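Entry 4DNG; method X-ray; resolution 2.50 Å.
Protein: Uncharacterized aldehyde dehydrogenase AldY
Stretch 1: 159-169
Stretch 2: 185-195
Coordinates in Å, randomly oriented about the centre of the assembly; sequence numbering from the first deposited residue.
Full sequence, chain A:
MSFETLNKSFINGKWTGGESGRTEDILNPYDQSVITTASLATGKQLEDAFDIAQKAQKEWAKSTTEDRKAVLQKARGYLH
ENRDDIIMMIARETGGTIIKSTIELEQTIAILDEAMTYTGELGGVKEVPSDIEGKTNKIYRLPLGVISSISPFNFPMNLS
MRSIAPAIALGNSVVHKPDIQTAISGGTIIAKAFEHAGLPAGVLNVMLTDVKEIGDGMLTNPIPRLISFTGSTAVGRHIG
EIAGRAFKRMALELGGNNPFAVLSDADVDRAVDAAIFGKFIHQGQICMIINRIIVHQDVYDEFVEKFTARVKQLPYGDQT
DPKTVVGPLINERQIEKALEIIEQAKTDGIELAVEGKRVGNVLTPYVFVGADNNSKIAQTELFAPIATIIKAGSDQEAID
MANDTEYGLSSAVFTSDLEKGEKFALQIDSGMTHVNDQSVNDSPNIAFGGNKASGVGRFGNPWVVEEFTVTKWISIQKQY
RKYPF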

# COMPACT_ATOMS: atom_id res chain seq x y z
N LEU A 159 -7.48 -8.47 -17.63
CA LEU A 159 -6.59 -8.03 -16.56
C LEU A 159 -5.77 -6.79 -16.92
O LEU A 159 -5.62 -5.91 -16.11
CB LEU A 159 -5.65 -9.17 -16.10
CG LEU A 159 -6.30 -10.36 -15.37
CD1 LEU A 159 -5.27 -11.39 -14.92
CD2 LEU A 159 -7.15 -9.92 -14.18
N SER A 160 -5.24 -6.76 -18.14
CA SER A 160 -4.62 -5.57 -18.68
C SER A 160 -5.56 -4.36 -18.56
O SER A 160 -5.19 -3.32 -17.99
CB SER A 160 -4.21 -5.81 -20.15
OG SER A 160 -3.22 -6.83 -20.25
N MET A 161 -6.78 -4.48 -19.08
CA MET A 161 -7.69 -3.34 -19.09
C MET A 161 -8.10 -2.97 -17.65
O MET A 161 -8.43 -1.82 -17.35
CB MET A 161 -8.90 -3.65 -19.95
CG MET A 161 -9.89 -2.52 -20.09
SD MET A 161 -9.07 -1.30 -21.10
CE MET A 161 -9.28 -2.05 -22.72
N ARG A 162 -8.03 -3.94 -16.74
CA ARG A 162 -8.33 -3.65 -15.33
C ARG A 162 -7.35 -2.63 -14.77
O ARG A 162 -7.64 -1.99 -13.77
CB ARG A 162 -8.36 -4.92 -14.49
CG ARG A 162 -9.07 -4.75 -13.16
CD ARG A 162 -8.73 -5.88 -12.21
NE ARG A 162 -7.30 -5.90 -11.92
CZ ARG A 162 -6.65 -6.96 -11.43
NH1 ARG A 162 -5.34 -6.90 -11.20
NH2 ARG A 162 -7.31 -8.08 -11.20
N SER A 163 -6.21 -2.44 -15.43
CA SER A 163 -5.29 -1.40 -14.99
C SER A 163 -5.20 -0.25 -15.96
O SER A 163 -5.03 0.91 -15.56
CB SER A 163 -3.89 -1.97 -14.73
OG SER A 163 -3.98 -2.98 -13.75
N ILE A 164 -5.28 -0.55 -17.24
CA ILE A 164 -5.18 0.48 -18.25
C ILE A 164 -6.32 1.52 -18.10
O ILE A 164 -6.07 2.73 -18.03
CB ILE A 164 -5.11 -0.13 -19.66
CG1 ILE A 164 -3.76 -0.83 -19.84
CG2 ILE A 164 -5.39 0.92 -20.71
CD1 ILE A 164 -3.68 -1.81 -20.99
N ALA A 165 -7.56 1.05 -17.98
CA ALA A 165 -8.70 1.98 -18.10
C ALA A 165 -8.86 2.96 -16.91
O ALA A 165 -9.04 4.16 -17.12
CB ALA A 165 -9.99 1.23 -18.41
N PRO A 166 -8.80 2.47 -15.66
CA PRO A 166 -8.76 3.43 -14.55
C PRO A 166 -7.56 4.39 -14.60
O PRO A 166 -7.70 5.59 -14.36
CB PRO A 166 -8.67 2.55 -13.30
CG PRO A 166 -8.49 1.14 -13.80
CD PRO A 166 -9.04 1.10 -15.19
N ALA A 167 -6.38 3.86 -14.92
CA ALA A 167 -5.19 4.69 -15.05
C ALA A 167 -5.45 5.88 -15.96
O ALA A 167 -5.28 7.04 -15.56
CB ALA A 167 -4.04 3.87 -15.60
N ILE A 168 -5.86 5.59 -17.19
CA ILE A 168 -6.12 6.63 -18.16
C ILE A 168 -7.31 7.53 -17.76
O ILE A 168 -7.26 8.74 -17.94
CB ILE A 168 -6.30 6.02 -19.57
CG1 ILE A 168 -4.93 5.56 -20.08
CG2 ILE A 168 -6.98 7.01 -20.52
CD1 ILE A 168 -5.00 4.55 -21.20
N ALA A 169 -8.35 6.94 -17.18
CA ALA A 169 -9.50 7.70 -16.72
C ALA A 169 -9.12 8.79 -15.73
O ALA A 169 -9.71 9.87 -15.72
CB ALA A 169 -10.50 6.77 -16.06
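Stretch 2, residues 185-195: SGGTIIAKAFE

How does the second stretch run relative to the first? Residues 185-195 belong to a helix that begins earlier in the chain and continues beyond Glu195, and they pack against the helix of residues 159-169. The two N-to-C directions differ by 40°, with a signed crossing angle of -40°, so the helices run roughly the same way, and their axes come within 9.5 Å of each other. The first helix is kinked: Ser163 N bonds to Ser160 O, three residues back at 2.9 Å, instead of making the usual four-residue bond, and Pro166 N has no hydrogen to give. The contact is modest, burying 330 Å² summed over both sides, and it is carried mainly by apolar side chains.

What happens where the second stretch begins? Residues 185-188 form a wider, pi-type turn. Ser185 makes no contact with the first helix, its CA-to-CB bond pointing sideways. At Gly186 the backbones draw close, with Gly186 CA 6.1 Å from Ser160 CA. The backbone itself is the surface here, since glycine has no side chain, and Ser160 OG lies 2.9 Å from Gly186 O. Gly187 and Thr188 add no contact.

Which residue fills the middle of the contact? After Ile189, which stays out of reach, Ile190 points its CA-to-CB bond toward the first helix and meets three residues there. Ile190 CD1 lies 3.9 Å from Ser160 CB, Ile190 CG1 3.7 Å from Met161 CE, and Ile190 CG2 3.7 Å from Ile164 CD1. The CA-to-CB bond of Met161 points sideways to the second helix, yet chi angles of t, p and p bring the end of its side chain nearer, so that the terminal methyl reaches the isoleucine. The CA atoms of Met161 and Ile190 are 7.7 Å apart, a gap that these side chains bridge.

How does the contact continue one turn further on? By Ala191, whose N donates to Gly187 O at 2.9 Å, the regular helical bonding is established, and Lys192 N to Thr188 O at 2.7 Å extends it. Ala191 points away and Lys192 is out of reach; Ala193 points toward the first helix, but Ala193 CB comes no closer than 6.0 Å, to Met161 CE. Phe194, four residues after Ile190 and so on much the same side of the helix, brings its ring against Met161, Ile164 and Ile168. Met161 SD sits at the ring edge, 4.1 Å from Phe194 CE2, in a sulfur-aromatic contact, while Ile164 CG2 approaches Phe194 CE2 obliquely at 3.7 Å. Ile168 CD1 lies over one face, 4.2 Å from Phe194 CE1, in a CH-pi arrangement. Phe194 has the largest area covered by the opposing helix, 75 Å², with Ile190 next at 68 Å². Glu195, partly exposed, is out of reach of the first helix and closes the stretch.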

# COMPACT_ATOMS: atom_id res chain seq x y z
N SER A 185 -3.80 -9.99 -27.60
CA SER A 185 -5.00 -9.80 -26.80
C SER A 185 -4.70 -9.09 -25.50
O SER A 185 -5.54 -8.38 -24.99
CB SER A 185 -5.72 -11.11 -26.55
OG SER A 185 -4.79 -12.12 -26.35
N GLY A 186 -3.49 -9.28 -24.98
CA GLY A 186 -3.09 -8.59 -23.77
C GLY A 186 -2.49 -7.20 -23.96
O GLY A 186 -2.24 -6.49 -22.99
N GLY A 187 -2.25 -6.79 -25.20
CA GLY A 187 -1.61 -5.49 -25.45
C GLY A 187 -1.99 -4.76 -26.72
O GLY A 187 -2.52 -3.66 -26.68
N THR A 188 -1.71 -5.37 -27.86
CA THR A 188 -1.77 -4.59 -29.11
C THR A 188 -3.18 -4.16 -29.52
O THR A 188 -3.37 -3.03 -30.00
CB THR A 188 -1.07 -5.30 -30.29
OG1 THR A 188 -1.61 -6.62 -30.45
CG2 THR A 188 0.43 -5.39 -30.04
N ILE A 189 -4.15 -5.05 -29.32
CA ILE A 189 -5.55 -4.75 -29.63
C ILE A 189 -6.01 -3.57 -28.78
O ILE A 189 -6.68 -2.65 -29.29
CB ILE A 189 -6.46 -5.98 -29.42
CG1 ILE A 189 -6.22 -7.01 -30.51
CG2 ILE A 189 -7.93 -5.59 -29.44
CD1 ILE A 189 -6.83 -8.35 -30.18
N ILE A 190 -5.62 -3.58 -27.51
CA ILE A 190 -5.96 -2.52 -26.58
C ILE A 190 -5.32 -1.21 -27.06
O ILE A 190 -6.00 -0.18 -27.15
CB ILE A 190 -5.53 -2.86 -25.14
CG1 ILE A 190 -6.56 -3.77 -24.51
CG2 ILE A 190 -5.42 -1.60 -24.30
CD1 ILE A 190 -6.05 -4.56 -23.32
N ALA A 191 -4.04 -1.26 -27.41
CA ALA A 191 -3.36 -0.09 -28.00
C ALA A 191 -4.08 0.40 -29.26
O ALA A 191 -4.31 1.61 -29.43
CB ALA A 191 -1.91 -0.38 -28.30
N LYS A 192 -4.48 -0.52 -30.12
CA LYS A 192 -5.22 -0.12 -31.32
C LYS A 192 -6.53 0.62 -30.98
O LYS A 192 -6.90 1.61 -31.61
CB LYS A 192 -5.48 -1.33 -32.23
CG LYS A 192 -6.14 -0.98 -33.55
CD LYS A 192 -5.16 -0.62 -34.66
CE LYS A 192 -5.90 0.01 -35.85
NZ LYS A 192 -7.03 -0.79 -36.43
N ALA A 193 -7.22 0.13 -29.95
CA ALA A 193 -8.47 0.72 -29.51
C ALA A 193 -8.28 2.15 -29.03
O ALA A 193 -9.09 3.02 -29.36
CB ALA A 193 -9.07 -0.13 -28.40
N PHE A 194 -7.23 2.41 -28.26
CA PHE A 194 -7.04 3.73 -27.70
C PHE A 194 -6.51 4.69 -28.73
O PHE A 194 -6.81 5.90 -28.70
CB PHE A 194 -6.17 3.67 -26.44
CG PHE A 194 -6.94 3.29 -25.21
CD1 PHE A 194 -7.74 4.24 -24.56
CD2 PHE A 194 -6.92 1.98 -24.73
CE1 PHE A 194 -8.47 3.88 -23.43
CE2 PHE A 194 -7.64 1.63 -23.60
CZ PHE A 194 -8.42 2.57 -22.95
N GLU A 195 -5.73 4.15 -29.67
CA GLU A 195 -5.27 4.94 -30.78
C GLU A 195 -6.49 5.37 -31.60
O GLU A 195 -6.65 6.55 -31.94
CB GLU A 195 -4.27 4.16 -31.65
CG GLU A 195 -4.23 4.64 -33.10
CD GLU A 195 -3.15 4.00 -33.91
OE1 GLU A 195 -3.15 2.75 -34.00
OE2 GLU A 195 -2.31 4.73 -34.48